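Local coordinates for protein toll (Drosophila melanogaster, PDB 4LXR), which is a Toll-like receptor that binds the cleaved cytokine Spaetzle, activating Toll signalling in antifungal immunity and in dorsal-ventral patterning of the embryo, at residues Phe407-Asn421 with Phe442-Asn456. Numbering follows the deposited sequence.
Sequences FVSTNGLRHLHLDHN and FGYMHGLLTLNLRNN. With NAG (2-acetamido-2-deoxy-beta-D-glucopyranose), chain E; NAG (2-acetamido-2-deoxy-beta-D-glucopyranose), chain F.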
# COMPACT_ATOMS: atom_id res chain seq x y z
N PHE A 407 -15.58 23.70 1.39
CA PHE A 407 -15.21 23.04 2.63
C PHE A 407 -15.33 23.91 3.88
O PHE A 407 -14.70 23.64 4.90
CB PHE A 407 -13.82 22.42 2.51
CG PHE A 407 -13.74 21.34 1.48
CD1 PHE A 407 -14.21 20.05 1.77
CD2 PHE A 407 -13.23 21.59 0.21
CE1 PHE A 407 -14.17 19.04 0.80
CE2 PHE A 407 -13.17 20.59 -0.75
CZ PHE A 407 -13.64 19.32 -0.47
N VAL A 408 -16.16 24.94 3.81
CA VAL A 408 -16.36 25.79 4.96
C VAL A 408 -17.11 25.06 6.08
O VAL A 408 -16.84 25.31 7.25
CB VAL A 408 -17.06 27.14 4.58
CG1 VAL A 408 -18.37 26.89 3.84
CG2 VAL A 408 -17.32 27.96 5.83
N SER A 409 -17.99 24.13 5.73
CA SER A 409 -18.88 23.52 6.73
C SER A 409 -18.54 22.09 7.12
O SER A 409 -19.28 21.46 7.90
CB SER A 409 -20.34 23.62 6.27
OG SER A 409 -20.71 24.97 6.07
N THR A 410 -17.44 21.57 6.60
CA THR A 410 -17.03 20.20 6.89
C THR A 410 -15.97 20.16 8.00
O THR A 410 -14.86 19.66 7.81
CB THR A 410 -16.49 19.52 5.64
OG1 THR A 410 -15.56 20.41 5.01
CG2 THR A 410 -17.62 19.22 4.66
N ASN A 411 -16.34 20.67 9.17
CA ASN A 411 -15.44 20.77 10.31
C ASN A 411 -15.04 19.42 10.88
O ASN A 411 -14.03 19.29 11.56
CB ASN A 411 -16.07 21.62 11.41
CG ASN A 411 -16.63 22.93 10.88
OD1 ASN A 411 -15.98 23.61 10.08
ND2 ASN A 411 -17.83 23.29 11.31
N GLY A 412 -15.83 18.40 10.58
CA GLY A 412 -15.54 17.07 11.06
C GLY A 412 -14.53 16.32 10.20
O GLY A 412 -14.02 15.29 10.61
N LEU A 413 -14.25 16.84 9.00
CA LEU A 413 -13.40 16.13 8.02
C LEU A 413 -11.96 15.95 8.50
O LEU A 413 -11.32 16.90 8.95
CB LEU A 413 -13.42 16.83 6.66
CG LEU A 413 -12.98 15.95 5.47
CD1 LEU A 413 -13.96 14.82 5.21
CD2 LEU A 413 -12.81 16.78 4.23
N ARG A 414 -11.45 14.73 8.38
CA ARG A 414 -10.11 14.40 8.84
C ARG A 414 -9.21 13.84 7.73
O ARG A 414 -7.99 13.98 7.77
CB ARG A 414 -10.21 13.39 10.01
CG ARG A 414 -10.94 13.94 11.26
CD ARG A 414 -10.18 15.10 11.91
NE ARG A 414 -10.94 15.74 12.98
CZ ARG A 414 -11.64 16.86 12.85
NH1 ARG A 414 -11.70 17.50 11.69
NH2 ARG A 414 -12.30 17.35 13.89
N HIS A 415 -9.81 13.19 6.73
CA HIS A 415 -9.06 12.53 5.67
C HIS A 415 -9.65 12.86 4.31
O HIS A 415 -10.76 12.42 3.97
CB HIS A 415 -9.05 11.02 5.90
CG HIS A 415 -8.59 10.62 7.27
ND1 HIS A 415 -7.27 10.73 7.67
CD2 HIS A 415 -9.27 10.12 8.33
CE1 HIS A 415 -7.16 10.30 8.92
NE2 HIS A 415 -8.36 9.93 9.34
N LEU A 416 -8.90 13.62 3.52
CA LEU A 416 -9.36 14.12 2.24
C LEU A 416 -8.47 13.60 1.11
O LEU A 416 -7.30 13.97 1.02
CB LEU A 416 -9.40 15.65 2.27
CG LEU A 416 -9.82 16.34 0.97
CD1 LEU A 416 -11.16 15.77 0.44
CD2 LEU A 416 -9.91 17.84 1.18
N HIS A 417 -9.02 12.73 0.27
CA HIS A 417 -8.28 12.16 -0.86
C HIS A 417 -8.77 12.70 -2.19
O HIS A 417 -9.89 12.38 -2.63
CB HIS A 417 -8.39 10.64 -0.86
CG HIS A 417 -7.92 10.01 0.42
ND1 HIS A 417 -6.63 9.55 0.58
CD2 HIS A 417 -8.56 9.78 1.59
CE1 HIS A 417 -6.50 9.05 1.80
NE2 HIS A 417 -7.65 9.18 2.43
N LEU A 418 -7.93 13.50 -2.82
CA LEU A 418 -8.23 14.09 -4.11
C LEU A 418 -7.19 13.69 -5.13
O LEU A 418 -7.00 14.39 -6.13
CB LEU A 418 -8.32 15.62 -4.00
CG LEU A 418 -9.46 16.14 -3.12
CD1 LEU A 418 -9.43 17.65 -3.04
CD2 LEU A 418 -10.84 15.65 -3.62
N ASP A 419 -6.52 12.57 -4.90
CA ASP A 419 -5.44 12.13 -5.78
C ASP A 419 -5.91 11.75 -7.20
O ASP A 419 -6.99 11.21 -7.36
CB ASP A 419 -4.66 10.97 -5.15
CG ASP A 419 -5.59 9.92 -4.53
OD1 ASP A 419 -6.55 10.30 -3.85
OD2 ASP A 419 -5.36 8.71 -4.73
N HIS A 420 -5.08 12.02 -8.21
CA HIS A 420 -5.33 11.64 -9.61
C HIS A 420 -6.52 12.42 -10.19
O HIS A 420 -7.50 11.85 -10.65
CB HIS A 420 -5.55 10.12 -9.75
CG HIS A 420 -4.54 9.28 -9.01
ND1 HIS A 420 -3.20 9.28 -9.33
CD2 HIS A 420 -4.69 8.43 -7.97
CE1 HIS A 420 -2.56 8.47 -8.51
NE2 HIS A 420 -3.44 7.93 -7.69
N ASN A 421 -6.42 13.73 -10.13
CA ASN A 421 -7.43 14.60 -10.69
C ASN A 421 -6.74 15.66 -11.54
O ASN A 421 -5.57 15.50 -11.89
CB ASN A 421 -8.29 15.20 -9.57
CG ASN A 421 -9.41 14.26 -9.14
OD1 ASN A 421 -10.35 14.03 -9.91
ND2 ASN A 421 -9.31 13.69 -7.94
N PHE A 442 -9.02 24.41 1.22
CA PHE A 442 -9.02 23.47 2.34
C PHE A 442 -8.76 24.18 3.67
O PHE A 442 -8.79 23.55 4.73
CB PHE A 442 -7.97 22.40 2.09
CG PHE A 442 -8.04 21.83 0.71
CD1 PHE A 442 -9.24 21.36 0.20
CD2 PHE A 442 -6.93 21.82 -0.11
CE1 PHE A 442 -9.32 20.86 -1.09
CE2 PHE A 442 -7.00 21.31 -1.40
CZ PHE A 442 -8.19 20.83 -1.88
N GLY A 443 -8.52 25.49 3.59
CA GLY A 443 -8.05 26.27 4.71
C GLY A 443 -8.95 26.32 5.92
O GLY A 443 -8.49 26.65 7.01
N TYR A 444 -10.23 26.00 5.73
CA TYR A 444 -11.18 26.03 6.83
C TYR A 444 -10.97 24.85 7.76
O TYR A 444 -11.39 24.86 8.91
CB TYR A 444 -12.63 26.05 6.31
CG TYR A 444 -12.98 27.33 5.59
CD1 TYR A 444 -13.27 28.49 6.30
CD2 TYR A 444 -13.00 27.39 4.20
CE1 TYR A 444 -13.58 29.68 5.65
CE2 TYR A 444 -13.30 28.58 3.53
CZ TYR A 444 -13.60 29.72 4.27
OH TYR A 444 -13.91 30.90 3.63
N MET A 445 -10.31 23.82 7.25
CA MET A 445 -10.23 22.56 7.96
C MET A 445 -8.93 22.46 8.76
O MET A 445 -8.04 21.68 8.42
CB MET A 445 -10.43 21.39 7.00
CG MET A 445 -11.78 21.46 6.32
SD MET A 445 -12.16 20.08 5.23
CE MET A 445 -11.11 20.47 3.83
N HIS A 446 -8.86 23.28 9.81
CA HIS A 446 -7.71 23.32 10.71
C HIS A 446 -7.46 21.96 11.34
O HIS A 446 -6.32 21.63 11.67
CB HIS A 446 -7.88 24.41 11.78
CG HIS A 446 -9.17 24.32 12.55
ND1 HIS A 446 -10.18 25.25 12.42
CD2 HIS A 446 -9.62 23.40 13.44
CE1 HIS A 446 -11.19 24.91 13.21
NE2 HIS A 446 -10.88 23.79 13.83
N GLY A 447 -8.51 21.15 11.49
CA GLY A 447 -8.36 19.84 12.10
C GLY A 447 -7.93 18.72 11.16
O GLY A 447 -7.77 17.57 11.60
N LEU A 448 -7.73 19.04 9.88
CA LEU A 448 -7.42 18.01 8.86
C LEU A 448 -6.17 17.18 9.16
O LEU A 448 -5.14 17.72 9.59
CB LEU A 448 -7.31 18.64 7.47
CG LEU A 448 -7.47 17.71 6.26
CD1 LEU A 448 -8.89 17.14 6.17
CD2 LEU A 448 -7.10 18.41 4.96
N LEU A 449 -6.26 15.88 8.92
CA LEU A 449 -5.17 14.94 9.22
C LEU A 449 -4.47 14.44 7.95
O LEU A 449 -3.25 14.35 7.89
CB LEU A 449 -5.69 13.74 10.04
CG LEU A 449 -6.29 14.08 11.41
CD1 LEU A 449 -6.78 12.86 12.17
CD2 LEU A 449 -5.30 14.89 12.27
N THR A 450 -5.26 14.08 6.95
CA THR A 450 -4.72 13.61 5.69
C THR A 450 -5.19 14.53 4.57
O THR A 450 -6.39 14.74 4.37
CB THR A 450 -5.21 12.21 5.34
OG1 THR A 450 -4.87 11.29 6.39
CG2 THR A 450 -4.60 11.74 4.02
N LEU A 451 -4.23 15.08 3.84
CA LEU A 451 -4.52 15.79 2.61
C LEU A 451 -3.72 15.13 1.50
O LEU A 451 -2.51 15.35 1.37
CB LEU A 451 -4.17 17.27 2.73
CG LEU A 451 -4.45 18.13 1.50
CD1 LEU A 451 -5.86 17.89 0.96
CD2 LEU A 451 -4.22 19.62 1.81
N ASN A 452 -4.39 14.33 0.69
CA ASN A 452 -3.75 13.65 -0.41
C ASN A 452 -4.10 14.31 -1.74
O ASN A 452 -5.23 14.18 -2.22
CB ASN A 452 -4.15 12.18 -0.39
CG ASN A 452 -3.52 11.38 -1.50
OD1 ASN A 452 -2.70 11.88 -2.27
ND2 ASN A 452 -3.91 10.11 -1.60
N LEU A 453 -3.12 15.01 -2.32
CA LEU A 453 -3.28 15.73 -3.57
C LEU A 453 -2.33 15.19 -4.64
O LEU A 453 -2.00 15.88 -5.60
CB LEU A 453 -3.01 17.22 -3.39
CG LEU A 453 -4.04 17.97 -2.55
CD1 LEU A 453 -3.48 19.34 -2.22
CD2 LEU A 453 -5.35 18.06 -3.32
N ARG A 454 -1.90 13.96 -4.44
CA ARG A 454 -1.01 13.28 -5.36
C ARG A 454 -1.52 13.32 -6.80
O ARG A 454 -2.71 13.07 -7.04
CB ARG A 454 -0.90 11.85 -4.87
CG ARG A 454 -0.39 10.83 -5.83
CD ARG A 454 -0.26 9.51 -5.06
NE ARG A 454 0.96 8.80 -5.40
CZ ARG A 454 2.00 8.66 -4.60
NH1 ARG A 454 2.00 9.18 -3.38
NH2 ARG A 454 3.05 7.99 -5.03
N ASN A 455 -0.65 13.67 -7.74
CA ASN A 455 -0.93 13.54 -9.17
C ASN A 455 -2.05 14.49 -9.65
O ASN A 455 -3.04 14.08 -10.27
CB ASN A 455 -1.24 12.07 -9.51
CG ASN A 455 -1.33 11.80 -11.01
OD1 ASN A 455 -0.93 12.62 -11.84
ND2 ASN A 455 -1.85 10.63 -11.36
N ASN A 456 -1.88 15.75 -9.29
CA ASN A 456 -2.69 16.85 -9.80
C ASN A 456 -1.77 17.85 -10.49
O ASN A 456 -0.76 17.46 -11.06
CB ASN A 456 -3.48 17.48 -8.65
CG ASN A 456 -4.70 16.64 -8.26
OD1 ASN A 456 -5.71 16.69 -8.94
ND2 ASN A 456 -4.60 15.87 -7.17
C1 NAG E . -2.07 10.48 -12.77
C2 NAG E . -1.57 9.03 -12.94
C3 NAG E . -1.94 8.48 -14.32
C4 NAG E . -3.43 8.67 -14.59
C5 NAG E . -3.79 10.14 -14.41
C6 NAG E . -5.25 10.43 -14.64
C7 NAG E . 0.43 8.49 -11.61
C8 NAG E . 1.93 8.47 -11.58
N2 NAG E . -0.13 8.94 -12.73
O3 NAG E . -1.57 7.11 -14.37
O4 NAG E . -3.73 8.30 -15.93
O5 NAG E . -3.48 10.54 -13.07
O6 NAG E . -6.08 9.74 -13.71
O7 NAG E . -0.24 8.11 -10.65
C1 NAG F . 6.48 9.48 -1.71
C2 NAG F . 6.92 8.33 -0.79
C3 NAG F . 7.89 7.38 -1.52
C4 NAG F . 7.36 7.00 -2.90
C5 NAG F . 6.94 8.25 -3.65
C6 NAG F . 6.36 7.97 -5.02
C7 NAG F . 7.16 8.53 1.65
C8 NAG F . 6.04 7.55 1.76
N2 NAG F . 7.55 8.85 0.41
O3 NAG F . 8.08 6.22 -0.72
O4 NAG F . 8.39 6.40 -3.68
O5 NAG F . 5.94 8.95 -2.90
O6 NAG F . 5.14 7.23 -4.91
O7 NAG F . 7.72 9.00 2.64
O HOH W 1 -13.29 23.42 10.69
O HOH W 2 -11.47 21.44 11.11
O HOH W 3 -2.83 7.90 -3.59
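F442 and M445 fill the apolar centre against F407, L413, L416 and L418. The F442 ring receives L418 CD1 at CZ (3.6 Å) and L416 CD2 at CD1, while F407 CE2 meets its edge; the two phenyl planes meet obliquely, at 56°. M445 runs extended to its sulfur and then bends (chi3 -74°), which brings CE to 3.6 Å from F407 CB; SD lies obliquely 5.0 Å from the F407 ring centroid, a Met-aromatic contact. Further out, V408 CB sits over the centre of the Y444 ring, 8° off its normal, a CH-pi contact.

Strands 415-417 and 450-452 run parallel, their axes 4.8 Å apart, joined by L416 N to T450 O, N452 N to L416 O and L418 N to N452 O. On the face opposite L416 and L451, H415 ND1 and T450 OG1 share a hydrogen bond of 2.8 Å.

Beyond the strands, L418 O is gripped from opposite faces of its carbonyl plane by N421 ND2 and N456 ND2, the latter at 3.0 Å. Beside the glycan, N455 ND2, bonded covalently to a NAG, donates to H420 ND1 at 2.8 Å, in the plane of the imidazole. D419 OD1 is hydrogen-bonded to S395, and R454 NH1 forms a salt bridge with D476.

Parallel strands backed by leucines, with N421 and N456 in register, form the asparagine ladder of a leucine-rich-repeat solenoid, here in Toll's ectodomain.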